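Local coordinates for protein transcription termination factor FttA (Methanosarcina mazei, PDB 2XR1) that probably terminates transcription genome-wide by cutting nascent RNA at the polymerase exit channel, acting as a zinc-dependent nuclease of the metallo-beta-lactamase superfamily, at residues His247-Gly252 with Thr605-Glu610; Val421-Glu426 with Val537-Asp542. All coordinates share one frame; numbering follows the deposited sequence.

Beyond the predicted N-terminal KH regions, the chain enters the metallo-beta-lactamase part and reaches 247-252, the first half of interaction 1. It then passes into the beta-CASP region, where interaction 2 joins 421-426 to 537-542. These segments follow strands 414-417 and 533-536, neighbours in a parallel sheet, and close a loop of 110 residues. Interaction 1 is completed across 352 residues by 605-610, at the end of strand 602-606, and joins the N-terminal and C-terminal portions of the metallo-beta-lactamase part, which flank the beta-CASP insertion in sequence. The smaller loop therefore lies wholly within the larger. The two contacts meet through a probable hydrogen bond from His247 NE2 to Val421 O and through Tyr539 packing on His607.

Interaction 1 (His247-Gly252 with Thr605-Glu610); sequences HLDHQG and TEHGDE. With ZN (zinc ion), chain F; ZN (zinc ion), chain E.
Asp249, His250 and His607 meet through a shared metal. The zinc ion of chain F is bound by Asp249 OD2 and His250 NE2, each 2.1 Å from it. From the other segment His607 NE2 binds it at 2.2 Å, and Asp355 supplies the fourth ligand. No hydrogen bond crosses between the segments, and the 3.2 Å from Asp249 OD2 to His607 NE2 is the spacing of two ligands on one ion. The His607 ring swings clear of its own backbone N (chi1 -163°, CG anti to N), which directs NE2 at the metal.

The imidazoles of His250 and His607 sit rim to rim, their planes 24° apart, neither lying over the other. Second-shell bonds join His250 ND1 to Asp212 OD2 and His607 ND1 to Thr382 OG1; with NE2 on the metal, these bonds grip each ring at both nitrogens and restrict its rotation.

His247 turns ND1 to the zinc ion of chain E, 2.0 Å away, a site completed by His245, His332 and Asp355. The two zinc ions lie 3.2 Å apart, with Asp355 common to both. His245, His247, Asp249 and His250 form the HxHxDH signature of the metallo-beta-lactamase superfamily, and the late histidine His607 completes the dinuclear site characteristic of beta-CASP nucleases.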
loop_
_atom_site.group_PDB
_atom_site.type_symbol
_atom_site.label_atom_id
_atom_site.label_comp_id
_atom_site.label_asym_id
_atom_site.label_seq_id
_atom_site.Cartn_x
_atom_site.Cartn_y
_atom_site.Cartn_z
ATOM N N HIS B 247 23.968 -0.134 10.610
ATOM C CA HIS B 247 23.702 -1.525 10.961
ATOM C C HIS B 247 23.120 -2.313 9.782
ATOM O O HIS B 247 22.278 -1.820 9.045
ATOM C CB HIS B 247 22.807 -1.630 12.179
ATOM C CG HIS B 247 23.517 -1.448 13.484
ATOM N ND1 HIS B 247 22.896 -0.908 14.589
ATOM C CD2 HIS B 247 24.768 -1.766 13.869
ATOM C CE1 HIS B 247 23.748 -0.895 15.597
ATOM N NE2 HIS B 247 24.890 -1.403 15.184
ATOM N N LEU B 248 23.599 -3.538 9.625
ATOM C CA LEU B 248 23.145 -4.402 8.554
ATOM C C LEU B 248 21.624 -4.503 8.470
ATOM O O LEU B 248 21.084 -4.459 7.385
ATOM C CB LEU B 248 23.805 -5.777 8.642
ATOM C CG LEU B 248 25.126 -5.754 7.862
ATOM C CD1 LEU B 248 26.024 -6.904 8.236
ATOM C CD2 LEU B 248 24.898 -5.662 6.335
ATOM N N ASP B 249 20.942 -4.556 9.616
ATOM C CA ASP B 249 19.490 -4.695 9.658
ATOM C C ASP B 249 18.819 -3.421 9.202
ATOM O O ASP B 249 17.624 -3.332 9.331
ATOM C CB ASP B 249 18.997 -5.128 11.073
ATOM C CG ASP B 249 19.230 -4.048 12.184
ATOM O OD1 ASP B 249 20.404 -3.660 12.385
ATOM O OD2 ASP B 249 18.277 -3.587 12.889
ATOM N N HIS B 250 19.584 -2.423 8.737
ATOM C CA HIS B 250 19.024 -1.194 8.149
ATOM C C HIS B 250 19.539 -0.758 6.744
ATOM O O HIS B 250 18.877 0.046 6.060
ATOM C CB HIS B 250 19.250 -0.037 9.098
ATOM C CG HIS B 250 18.584 -0.217 10.424
ATOM N ND1 HIS B 250 17.400 0.406 10.766
ATOM C CD2 HIS B 250 18.933 -0.974 11.482
ATOM C CE1 HIS B 250 17.058 0.030 11.983
ATOM N NE2 HIS B 250 17.962 -0.813 12.440
ATOM N N GLN B 251 20.743 -1.207 6.374
ATOM C CA GLN B 251 21.372 -0.898 5.088
ATOM C C GLN B 251 21.718 -2.156 4.270
ATOM O O GLN B 251 21.957 -2.090 3.061
ATOM C CB GLN B 251 22.629 -0.048 5.288
ATOM C CG GLN B 251 23.729 -0.563 6.309
ATOM C CD GLN B 251 24.663 -1.636 5.748
ATOM O OE1 GLN B 251 24.561 -2.030 4.578
ATOM N NE2 GLN B 251 25.577 -2.120 6.574
ATOM N N GLY B 252 21.719 -3.308 4.913
ATOM C CA GLY B 252 22.274 -4.494 4.291
ATOM C C GLY B 252 21.751 -4.939 2.933
ATOM O O GLY B 252 22.449 -5.619 2.209
ATOM N N THR B 605 4.913 2.585 16.184
ATOM C CA THR B 605 6.061 1.872 16.720
ATOM C C THR B 605 6.496 0.712 15.815
ATOM O O THR B 605 5.725 0.176 15.098
ATOM C CB THR B 605 5.776 1.407 18.148
ATOM O OG1 THR B 605 4.646 0.539 18.141
ATOM C CG2 THR B 605 5.502 2.583 19.036
ATOM N N GLU B 606 7.751 0.361 15.880
ATOM C CA GLU B 606 8.368 -0.604 15.015
ATOM C C GLU B 606 9.670 -1.073 15.652
ATOM O O GLU B 606 10.010 -0.639 16.740
ATOM C CB GLU B 606 8.622 -0.022 13.614
ATOM C CG GLU B 606 9.240 1.352 13.560
ATOM C CD GLU B 606 10.776 1.402 13.343
ATOM O OE1 GLU B 606 11.389 0.517 12.670
ATOM O OE2 GLU B 606 11.385 2.408 13.820
ATOM N N HIS B 607 10.363 -2.011 15.010
ATOM C CA HIS B 607 11.690 -2.459 15.481
ATOM C C HIS B 607 11.633 -2.926 16.937
ATOM O O HIS B 607 12.277 -2.380 17.814
ATOM C CB HIS B 607 12.683 -1.355 15.293
ATOM C CG HIS B 607 14.102 -1.787 15.344
ATOM N ND1 HIS B 607 14.734 -2.094 16.521
ATOM C CD2 HIS B 607 15.050 -1.853 14.378
ATOM C CE1 HIS B 607 16.002 -2.376 16.275
ATOM N NE2 HIS B 607 16.221 -2.232 14.983
ATOM N N GLY B 608 10.826 -3.955 17.160
ATOM C CA GLY B 608 10.776 -4.653 18.427
ATOM C C GLY B 608 10.074 -5.961 18.183
ATOM O O GLY B 608 9.469 -6.138 17.135
ATOM N N ASP B 609 10.147 -6.906 19.111
ATOM C CA ASP B 609 9.321 -8.080 18.946
ATOM C C ASP B 609 7.863 -7.654 19.143
ATOM O O ASP B 609 7.606 -6.569 19.649
ATOM C CB ASP B 609 9.773 -9.218 19.845
ATOM C CG ASP B 609 9.676 -8.900 21.344
ATOM O OD1 ASP B 609 8.673 -8.274 21.812
ATOM O OD2 ASP B 609 10.610 -9.349 22.075
ATOM N N GLU B 610 6.919 -8.469 18.693
ATOM C CA GLU B 610 5.515 -8.063 18.659
ATOM C C GLU B 610 5.036 -7.415 19.943
ATOM O O GLU B 610 4.554 -6.291 19.912
ATOM C CB GLU B 610 4.596 -9.237 18.335
ATOM C CG GLU B 610 3.177 -8.790 18.044
ATOM C CD GLU B 610 2.286 -9.917 17.599
ATOM O OE1 GLU B 610 2.641 -11.115 17.848
ATOM O OE2 GLU B 610 1.224 -9.582 17.018
HETATM ZN ZN ZN F . 18.231 -1.965 14.220
HETATM ZN ZN ZN E . 20.967 -0.436 14.997
#

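Interaction 2 (Val421-Glu426 with Val537-Asp542); sequences VGRSQE and VGYQAD
Arg423 reaches from the first turn of helix 423-436 to the backbone of Tyr539, and its guanidinium forks onto one carbonyl. The stronger hydrogen bond runs from Arg423 NH2 to Tyr539 O, 2.8 Å long with an N-H...O angle of 152°; it lies in the carbonyl plane, on a lone pair, and nearly in the guanidinium plane. Arg423 NH1 adds a weak bond to the same Tyr539 O at 3.1 Å. The Arg423 side chain is extended from CG to NE (chi3 176°), which carries the charged group across to the loop after strand 533-536.

In van der Waals packing, Val537 CG2 lies on Arg423 CB, 3.9 Å away, and near CD. Further out, Gly538 CA sits over the centre of one guanidinium face, 3.6 Å above its plane, which the lack of a side chain allows. The Tyr539 ring meets Arg423 NH2 obliquely, its plane 69° from the guanidinium; the backbone N of Tyr539 is hydrogen-bonded to Tyr383 OH.

Side-chain to backbone bonds act within each segment. Gln540 bends back: NE2 donates to Gly538 O at 3.1 Å and stays at the guanidinium edge, near its plane, with no hydrogen bond to Arg423. In the other segment Gln425 OE1 accepts from Gly422 N at 2.8 Å, the side-chain-to-N-cap half of a capping box.

The contact lies in the predicted beta-CASP region, and the Tyr539 side chain comes within about 5 Å of a bound zinc ion, beside the dinuclear site. One good and one weak N-H bond to a single oxygen, with Gly538 over a face, should limit how far the guanidinium can shift or turn. The positive charge is met here by a neutral carbonyl, so the contact relies on directional hydrogen bonding and is not a salt bridge.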
loop_
_atom_site.group_PDB
_atom_site.type_symbol
_atom_site.label_atom_id
_atom_site.label_comp_id
_atom_site.label_asym_id
_atom_site.label_seq_id
_atom_site.Cartn_x
_atom_site.Cartn_y
_atom_site.Cartn_z
ATOM N N VAL B 421 30.475 -2.491 14.722
ATOM C CA VAL B 421 30.225 -1.167 15.270
ATOM C C VAL B 421 28.999 -1.197 16.139
ATOM O O VAL B 421 27.978 -1.751 15.756
ATOM C CB VAL B 421 29.994 -0.112 14.165
ATOM C CG1 VAL B 421 28.861 -0.507 13.244
ATOM C CG2 VAL B 421 29.679 1.206 14.766
ATOM N N GLY B 422 29.079 -0.554 17.297
ATOM C CA GLY B 422 28.005 -0.584 18.259
ATOM C C GLY B 422 28.529 -1.113 19.586
ATOM O O GLY B 422 29.174 -0.369 20.372
ATOM N N ARG B 423 28.313 -2.390 19.849
ATOM C CA ARG B 423 28.515 -2.878 21.219
ATOM C C ARG B 423 29.995 -3.024 21.539
ATOM O O ARG B 423 30.410 -2.898 22.679
ATOM C CB ARG B 423 27.808 -4.213 21.413
ATOM C CG ARG B 423 26.334 -4.158 21.148
ATOM C CD ARG B 423 25.773 -5.491 21.025
ATOM N NE ARG B 423 24.331 -5.368 20.868
ATOM C CZ ARG B 423 23.457 -6.345 21.020
ATOM N NH1 ARG B 423 23.870 -7.561 21.332
ATOM N NH2 ARG B 423 22.170 -6.089 20.856
ATOM N N SER B 424 30.791 -3.265 20.513
ATOM C CA SER B 424 32.193 -3.412 20.684
ATOM C C SER B 424 32.844 -2.122 21.198
ATOM O O SER B 424 33.629 -2.144 22.150
ATOM C CB SER B 424 32.803 -3.834 19.362
ATOM O OG SER B 424 32.510 -2.888 18.347
ATOM N N GLN B 425 32.517 -0.979 20.614
ATOM C CA GLN B 425 33.254 0.247 20.977
ATOM C C GLN B 425 32.991 0.661 22.414
ATOM O O GLN B 425 33.947 0.908 23.159
ATOM C CB GLN B 425 32.982 1.396 20.005
ATOM C CG GLN B 425 33.706 1.232 18.668
ATOM C CD GLN B 425 33.007 0.344 17.684
ATOM O OE1 GLN B 425 31.778 0.221 17.685
ATOM N NE2 GLN B 425 33.780 -0.269 16.813
ATOM N N GLU B 426 31.725 0.685 22.829
ATOM C CA GLU B 426 31.405 1.008 24.228
ATOM C C GLU B 426 32.072 0.015 25.184
ATOM O O GLU B 426 32.600 0.417 26.239
ATOM C CB GLU B 426 29.882 1.136 24.517
ATOM C CG GLU B 426 29.342 2.623 24.562
ATOM C CD GLU B 426 28.291 2.960 25.729
ATOM O OE1 GLU B 426 27.039 2.634 25.603
ATOM O OE2 GLU B 426 28.743 3.587 26.745
ATOM N N VAL B 537 26.171 -8.420 26.192
ATOM C CA VAL B 537 26.216 -7.003 26.529
ATOM C C VAL B 537 25.061 -6.227 25.931
ATOM O O VAL B 537 24.946 -5.030 26.152
ATOM C CB VAL B 537 27.491 -6.353 26.052
ATOM C CG1 VAL B 537 28.714 -7.022 26.698
ATOM C CG2 VAL B 537 27.553 -6.407 24.584
ATOM N N GLY B 538 24.191 -6.902 25.201
ATOM C CA GLY B 538 22.991 -6.269 24.686
ATOM C C GLY B 538 21.937 -7.315 24.360
ATOM O O GLY B 538 22.251 -8.511 24.352
ATOM N N TYR B 539 20.724 -6.892 24.013
ATOM C CA TYR B 539 19.673 -7.855 23.655
ATOM C C TYR B 539 20.106 -8.775 22.511
ATOM O O TYR B 539 20.930 -8.411 21.667
ATOM C CB TYR B 539 18.348 -7.160 23.271
ATOM C CG TYR B 539 18.335 -6.652 21.850
ATOM C CD1 TYR B 539 19.009 -5.504 21.504
ATOM C CD2 TYR B 539 17.670 -7.338 20.862
ATOM C CE1 TYR B 539 19.041 -5.041 20.203
ATOM C CE2 TYR B 539 17.654 -6.880 19.532
ATOM C CZ TYR B 539 18.359 -5.736 19.203
ATOM O OH TYR B 539 18.361 -5.270 17.893
ATOM N N GLN B 540 19.525 -9.971 22.518
ATOM C CA GLN B 540 19.676 -10.973 21.469
ATOM C C GLN B 540 18.279 -11.216 20.924
ATOM O O GLN B 540 17.379 -11.512 21.676
ATOM C CB GLN B 540 20.203 -12.268 22.058
ATOM C CG GLN B 540 21.400 -12.122 22.989
ATOM C CD GLN B 540 22.667 -11.871 22.244
ATOM O OE1 GLN B 540 22.994 -12.574 21.294
ATOM N NE2 GLN B 540 23.384 -10.828 22.643
ATOM N N ALA B 541 18.100 -11.070 19.614
ATOM C CA ALA B 541 16.781 -11.123 19.010
ATOM C C ALA B 541 16.257 -12.555 18.927
ATOM O O ALA B 541 17.039 -13.493 18.952
ATOM C CB ALA B 541 16.832 -10.527 17.640
ATOM N N ASP B 542 14.936 -12.695 18.833
ATOM C CA ASP B 542 14.292 -13.946 18.503
ATOM C C ASP B 542 15.007 -14.680 17.376
ATOM O O ASP B 542 15.370 -14.071 16.369
ATOM C CB ASP B 542 12.867 -13.684 18.005
ATOM C CG ASP B 542 11.893 -13.261 19.118
ATOM O OD1 ASP B 542 12.248 -13.322 20.328
ATOM O OD2 ASP B 542 10.751 -12.864 18.756
#